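Computational designed protein based on evolution (Synthetic construct, PDB 6JCC) is of no established function, being a computationally designed all-helical protein whose sequence matches the caspase recruitment domain family of the death-fold clan. Local coordinates at residues L12-T26 / L47-I60. Numbering follows the deposited sequence.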
loop_
_atom_site.group_PDB
_atom_site.type_symbol
_atom_site.label_atom_id
_atom_site.label_comp_id
_atom_site.label_asym_id
_atom_site.label_seq_id
_atom_site.Cartn_x
_atom_site.Cartn_y
_atom_site.Cartn_z
ATOM N N LEU A 12 -9.538 0.268 2.841
ATOM C CA LEU A 12 -8.097 0.372 2.627
ATOM C C LEU A 12 -7.450 -1.009 2.677
ATOM O O LEU A 12 -6.638 -1.346 1.820
ATOM C CB LEU A 12 -7.453 1.309 3.653
ATOM C CG LEU A 12 -5.935 1.511 3.556
ATOM C CD1 LEU A 12 -5.494 1.955 2.167
ATOM C CD2 LEU A 12 -5.481 2.518 4.602
ATOM N N LEU A 13 -7.838 -1.813 3.661
ATOM C CA LEU A 13 -7.362 -3.192 3.754
ATOM C C LEU A 13 -7.761 -4.033 2.539
ATOM O O LEU A 13 -6.949 -4.796 2.029
ATOM C CB LEU A 13 -7.865 -3.854 5.038
ATOM C CG LEU A 13 -7.199 -3.382 6.327
ATOM C CD1 LEU A 13 -7.976 -3.901 7.522
ATOM C CD2 LEU A 13 -5.747 -3.831 6.400
ATOM N N GLU A 14 -8.999 -3.879 2.078
ATOM C CA GLU A 14 -9.491 -4.594 0.898
ATOM C C GLU A 14 -8.725 -4.209 -0.367
ATOM O O GLU A 14 -8.400 -5.068 -1.178
ATOM C CB GLU A 14 -10.986 -4.325 0.698
ATOM N N ILE A 15 -8.441 -2.919 -0.523
ATOM C CA ILE A 15 -7.703 -2.418 -1.686
ATOM C C ILE A 15 -6.261 -2.907 -1.677
ATOM O O ILE A 15 -5.750 -3.319 -2.710
ATOM C CB ILE A 15 -7.758 -0.880 -1.775
ATOM C CG1 ILE A 15 -9.197 -0.449 -2.046
ATOM C CG2 ILE A 15 -6.869 -0.350 -2.895
ATOM C CD1 ILE A 15 -9.534 0.900 -1.483
ATOM N N LEU A 16 -5.615 -2.862 -0.516
ATOM C CA LEU A 16 -4.254 -3.387 -0.383
ATOM C C LEU A 16 -4.199 -4.880 -0.712
ATOM O O LEU A 16 -3.307 -5.317 -1.431
ATOM C CB LEU A 16 -3.694 -3.127 1.018
ATOM C CG LEU A 16 -3.402 -1.665 1.375
ATOM C CD1 LEU A 16 -3.109 -1.529 2.861
ATOM C CD2 LEU A 16 -2.257 -1.090 0.554
ATOM N N ALA A 17 -5.169 -5.645 -0.216
ATOM C CA ALA A 17 -5.271 -7.075 -0.541
ATOM C C ALA A 17 -5.486 -7.323 -2.037
ATOM O O ALA A 17 -4.890 -8.235 -2.607
ATOM C CB ALA A 17 -6.382 -7.731 0.268
ATOM N N GLU A 18 -6.330 -6.508 -2.662
ATOM C CA GLU A 18 -6.593 -6.612 -4.098
ATOM C C GLU A 18 -5.355 -6.282 -4.934
ATOM O O GLU A 18 -5.076 -6.962 -5.920
ATOM C CB GLU A 18 -7.776 -5.725 -4.496
ATOM C CG GLU A 18 -8.189 -5.846 -5.955
ATOM C CD GLU A 18 -9.490 -5.126 -6.275
ATOM O OE1 GLU A 18 -10.040 -4.434 -5.393
ATOM O OE2 GLU A 18 -9.953 -5.242 -7.426
ATOM N N ILE A 19 -4.622 -5.241 -4.540
ATOM C CA ILE A 19 -3.344 -4.906 -5.186
ATOM C C ILE A 19 -2.397 -6.102 -5.099
ATOM O O ILE A 19 -1.850 -6.536 -6.112
ATOM C CB ILE A 19 -2.686 -3.650 -4.555
ATOM C CG1 ILE A 19 -3.484 -2.393 -4.916
ATOM C CG2 ILE A 19 -1.245 -3.473 -5.035
ATOM C CD1 ILE A 19 -3.239 -1.224 -3.985
ATOM N N ILE A 20 -2.232 -6.626 -3.885
ATOM C CA ILE A 20 -1.353 -7.775 -3.614
ATOM C C ILE A 20 -1.732 -9.006 -4.451
ATOM O O ILE A 20 -0.854 -9.715 -4.940
ATOM C CB ILE A 20 -1.344 -8.112 -2.100
ATOM C CG1 ILE A 20 -0.599 -7.014 -1.326
ATOM C CG2 ILE A 20 -0.688 -9.463 -1.818
ATOM C CD1 ILE A 20 -0.937 -6.958 0.148
ATOM N N ALA A 21 -3.031 -9.247 -4.619
ATOM C CA ALA A 21 -3.514 -10.366 -5.441
ATOM C C ALA A 21 -3.075 -10.275 -6.907
ATOM O O ALA A 21 -2.870 -11.300 -7.557
ATOM C CB ALA A 21 -5.030 -10.465 -5.359
ATOM N N ASN A 22 -2.931 -9.050 -7.404
ATOM C CA ASN A 22 -2.580 -8.796 -8.799
ATOM C C ASN A 22 -1.113 -8.503 -9.077
ATOM O O ASN A 22 -0.629 -8.791 -10.163
ATOM C CB ASN A 22 -3.388 -7.607 -9.316
ATOM C CG ASN A 22 -4.867 -7.918 -9.449
ATOM O OD1 ASN A 22 -5.260 -8.748 -10.263
ATOM N ND2 ASN A 22 -5.692 -7.248 -8.662
ATOM N N LEU A 23 -0.419 -7.927 -8.104
ATOM C CA LEU A 23 0.880 -7.300 -8.327
ATOM C C LEU A 23 1.725 -7.393 -7.064
ATOM O O LEU A 23 1.225 -7.158 -5.963
ATOM C CB LEU A 23 0.654 -5.828 -8.697
ATOM C CG LEU A 23 1.834 -4.886 -8.945
ATOM C CD1 LEU A 23 2.621 -5.301 -10.175
ATOM C CD2 LEU A 23 1.332 -3.458 -9.101
ATOM N N ASP A 24 3.003 -7.727 -7.221
ATOM C CA ASP A 24 3.948 -7.711 -6.103
ATOM C C ASP A 24 4.060 -6.263 -5.617
ATOM O O ASP A 24 4.523 -5.410 -6.365
ATOM C CB ASP A 24 5.314 -8.217 -6.582
ATOM C CG ASP A 24 6.405 -8.167 -5.508
ATOM O OD1 ASP A 24 6.161 -7.755 -4.358
ATOM O OD2 ASP A 24 7.538 -8.550 -5.844
ATOM N N PRO A 25 3.640 -5.980 -4.369
ATOM C CA PRO A 25 3.673 -4.578 -3.918
ATOM C C PRO A 25 5.074 -3.954 -3.858
ATOM O O PRO A 25 5.188 -2.731 -3.859
ATOM C CB PRO A 25 3.034 -4.633 -2.527
ATOM C CG PRO A 25 3.237 -6.028 -2.073
ATOM C CD PRO A 25 3.162 -6.880 -3.302
ATOM N N THR A 26 6.120 -4.781 -3.820
ATOM C CA THR A 26 7.500 -4.319 -4.008
ATOM C C THR A 26 7.614 -3.350 -5.188
ATOM O O THR A 26 8.313 -2.344 -5.100
ATOM C CB THR A 26 8.460 -5.505 -4.236
ATOM O OG1 THR A 26 8.265 -6.482 -3.206
ATOM C CG2 THR A 26 9.921 -5.051 -4.226
ATOM N N LEU A 47 5.276 -10.079 3.071
ATOM C CA LEU A 47 4.695 -10.720 1.894
ATOM C C LEU A 47 4.740 -12.256 1.863
ATOM O O LEU A 47 3.912 -12.864 1.186
ATOM C CB LEU A 47 5.333 -10.144 0.630
ATOM C CG LEU A 47 5.273 -8.615 0.478
ATOM C CD1 LEU A 47 5.933 -8.224 -0.830
ATOM C CD2 LEU A 47 3.864 -8.042 0.559
ATOM N N ASP A 48 5.680 -12.874 2.575
ATOM C CA ASP A 48 5.779 -14.344 2.617
ATOM C C ASP A 48 4.705 -14.986 3.476
ATOM O O ASP A 48 4.277 -14.402 4.433
ATOM C CB ASP A 48 7.098 -14.785 3.253
ATOM C CG ASP A 48 8.308 -14.593 2.357
ATOM O OD1 ASP A 48 8.168 -14.331 1.145
ATOM O OD2 ASP A 48 9.430 -14.717 2.892
ATOM N N LEU A 49 4.346 -16.226 3.160
ATOM C CA LEU A 49 3.524 -17.099 4.028
ATOM C C LEU A 49 2.150 -16.607 4.448
ATOM O O LEU A 49 1.714 -16.845 5.584
ATOM C CB LEU A 49 4.299 -17.478 5.295
ATOM C CG LEU A 49 5.746 -17.900 5.120
ATOM C CD1 LEU A 49 6.293 -18.300 6.480
ATOM C CD2 LEU A 49 5.861 -19.024 4.101
ATOM N N LYS A 50 1.444 -15.954 3.542
ATOM C CA LYS A 50 0.104 -15.513 3.860
ATOM C C LYS A 50 -0.753 -15.202 2.651
ATOM O O LYS A 50 -0.276 -15.089 1.525
ATOM C CB LYS A 50 0.142 -14.301 4.802
ATOM C CG LYS A 50 1.297 -13.337 4.599
ATOM C CD LYS A 50 2.273 -13.351 5.757
ATOM C CE LYS A 50 2.213 -12.084 6.571
ATOM N NZ LYS A 50 2.982 -12.296 7.814
ATOM N N THR A 51 -2.038 -15.051 2.936
ATOM C CA THR A 51 -3.033 -14.657 1.971
ATOM C C THR A 51 -2.898 -13.147 1.797
ATOM O O THR A 51 -2.341 -12.487 2.673
ATOM C CB THR A 51 -4.452 -15.000 2.471
ATOM O OG1 THR A 51 -4.801 -14.174 3.583
ATOM C CG2 THR A 51 -4.562 -16.470 2.890
ATOM N N PRO A 52 -3.407 -12.589 0.685
ATOM C CA PRO A 52 -3.337 -11.130 0.523
ATOM C C PRO A 52 -3.946 -10.312 1.678
ATOM O O PRO A 52 -3.467 -9.216 1.963
ATOM C CB PRO A 52 -4.105 -10.884 -0.778
ATOM C CG PRO A 52 -3.987 -12.159 -1.534
ATOM C CD PRO A 52 -3.996 -13.243 -0.499
ATOM N N GLU A 53 -4.965 -10.854 2.343
ATOM C CA GLU A 53 -5.601 -10.180 3.477
ATOM C C GLU A 53 -4.684 -10.044 4.684
ATOM O O GLU A 53 -4.656 -9.004 5.333
ATOM C CB GLU A 53 -6.882 -10.901 3.894
ATOM C CG GLU A 53 -8.021 -10.749 2.898
ATOM C CD GLU A 53 -8.003 -11.757 1.757
ATOM O OE1 GLU A 53 -8.891 -11.652 0.885
ATOM O OE2 GLU A 53 -7.120 -12.645 1.710
ATOM N N GLU A 54 -3.917 -11.090 4.967
ATOM C CA GLU A 54 -3.026 -11.091 6.126
ATOM C C GLU A 54 -1.837 -10.186 5.831
ATOM O O GLU A 54 -1.345 -9.491 6.710
ATOM C CB GLU A 54 -2.520 -12.493 6.473
ATOM C CG GLU A 54 -3.518 -13.632 6.325
ATOM C CD GLU A 54 -2.844 -14.987 6.299
ATOM O OE1 GLU A 54 -2.766 -15.588 5.218
ATOM O OE2 GLU A 54 -2.370 -15.438 7.354
ATOM N N GLN A 55 -1.386 -10.215 4.582
ATOM C CA GLN A 55 -0.337 -9.311 4.108
ATOM C C GLN A 55 -0.761 -7.850 4.248
ATOM O O GLN A 55 0.026 -7.017 4.696
ATOM C CB GLN A 55 0.002 -9.585 2.642
ATOM C CG GLN A 55 0.641 -10.932 2.367
ATOM C CD GLN A 55 0.942 -11.128 0.898
ATOM O OE1 GLN A 55 1.590 -10.287 0.280
ATOM N NE2 GLN A 55 0.468 -12.231 0.324
ATOM N N ALA A 56 -2.001 -7.555 3.857
ATOM C CA ALA A 56 -2.556 -6.200 3.958
ATOM C C ALA A 56 -2.563 -5.670 5.390
ATOM O O ALA A 56 -2.276 -4.497 5.617
ATOM C CB ALA A 56 -3.962 -6.150 3.375
ATOM N N LYS A 57 -2.884 -6.540 6.344
ATOM C CA LYS A 57 -2.911 -6.169 7.757
ATOM C C LYS A 57 -1.525 -5.786 8.294
ATOM O O LYS A 57 -1.418 -4.933 9.164
ATOM C CB LYS A 57 -3.521 -7.294 8.602
ATOM C CG LYS A 57 -3.567 -7.031 10.105
ATOM C CD LYS A 57 -4.314 -5.756 10.494
ATOM C CE LYS A 57 -5.810 -5.815 10.215
ATOM N NZ LYS A 57 -6.521 -6.754 11.122
ATOM N N LYS A 58 -0.480 -6.424 7.784
ATOM C CA LYS A 58 0.892 -6.072 8.149
ATOM C C LYS A 58 1.341 -4.846 7.347
ATOM O O LYS A 58 1.968 -3.941 7.889
ATOM C CB LYS A 58 1.845 -7.244 7.898
ATOM C CG LYS A 58 1.471 -8.551 8.590
ATOM C CD LYS A 58 1.739 -8.524 10.085
ATOM C CE LYS A 58 1.324 -9.836 10.740
ATOM N NZ LYS A 58 2.108 -10.138 11.969
ATOM N N LEU A 59 1.001 -4.815 6.060
ATOM C CA LEU A 59 1.441 -3.738 5.166
ATOM C C LEU A 59 0.865 -2.370 5.533
ATOM O O LEU A 59 1.542 -1.357 5.374
ATOM C CB LEU A 59 1.094 -4.074 3.710
ATOM C CG LEU A 59 1.622 -3.138 2.614
ATOM C CD1 LEU A 59 3.139 -3.014 2.656
ATOM C CD2 LEU A 59 1.172 -3.629 1.248
ATOM N N ILE A 60 -0.370 -2.342 6.034
ATOM C CA ILE A 60 -1.041 -1.075 6.373
ATOM C C ILE A 60 -0.210 -0.186 7.314
ATOM O O ILE A 60 -0.243 1.035 7.193
ATOM C CB ILE A 60 -2.473 -1.305 6.936
ATOM C CG1 ILE A 60 -3.268 0.008 6.948
ATOM C CG2 ILE A 60 -2.437 -1.943 8.321
ATOM C CD1 ILE A 60 -4.740 -0.163 7.257
#
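Ala17 and Pro52 bring the backbones closest, CA to CA 4.6 Å, where helices 12-22 and 52-60 pass with axes 8.0 Å apart and N-to-C directions at 120°. The small Ala17 and Ala56 permit this approach: the methyl of Ala56 lies against the first helix, its CB 3.5 Å from Leu13 O and close to Leu16 CB, while Pro52, in the first turn where its missing N-H costs no helix hydrogen bond, lays CB 3.3 Å from Ala17 O. Ile20 is a knob in the hole formed by Pro52, Gln55, Ala56 and Leu59. Its two branches part: CG2, anti to the backbone N, meets the amide of Gln55 (OE1 3.2 Å), while the CG1 arm carries CD1 to Leu59 CD2, 4.1 Å. Gln55 extends beyond CG, and its NE2 donates to Lys50 O from above the carbonyl plane, tying the loop before helix 52-63 to its first turn. Replacing Gln55 by an alanine would probably leave Lys50 O without this donor and open a gap beside Ile20 CG2. At the other end Ile60 CD1 touches Leu12 CD2 (3.8 Å) and Leu13 CD2, the long leucine side chains bringing their methyls to it. Past the helix, Pro25 and Leu47 meet tip to tip, tightly, CG to CD2 3.4 Å. Helices 6-22 and 52-63 thus pack together within a six-helix bundle, consistent with the death fold: Leu12 also packs on Leu90 of helix 84-93, and Leu59 on Val46 of helix 40-47.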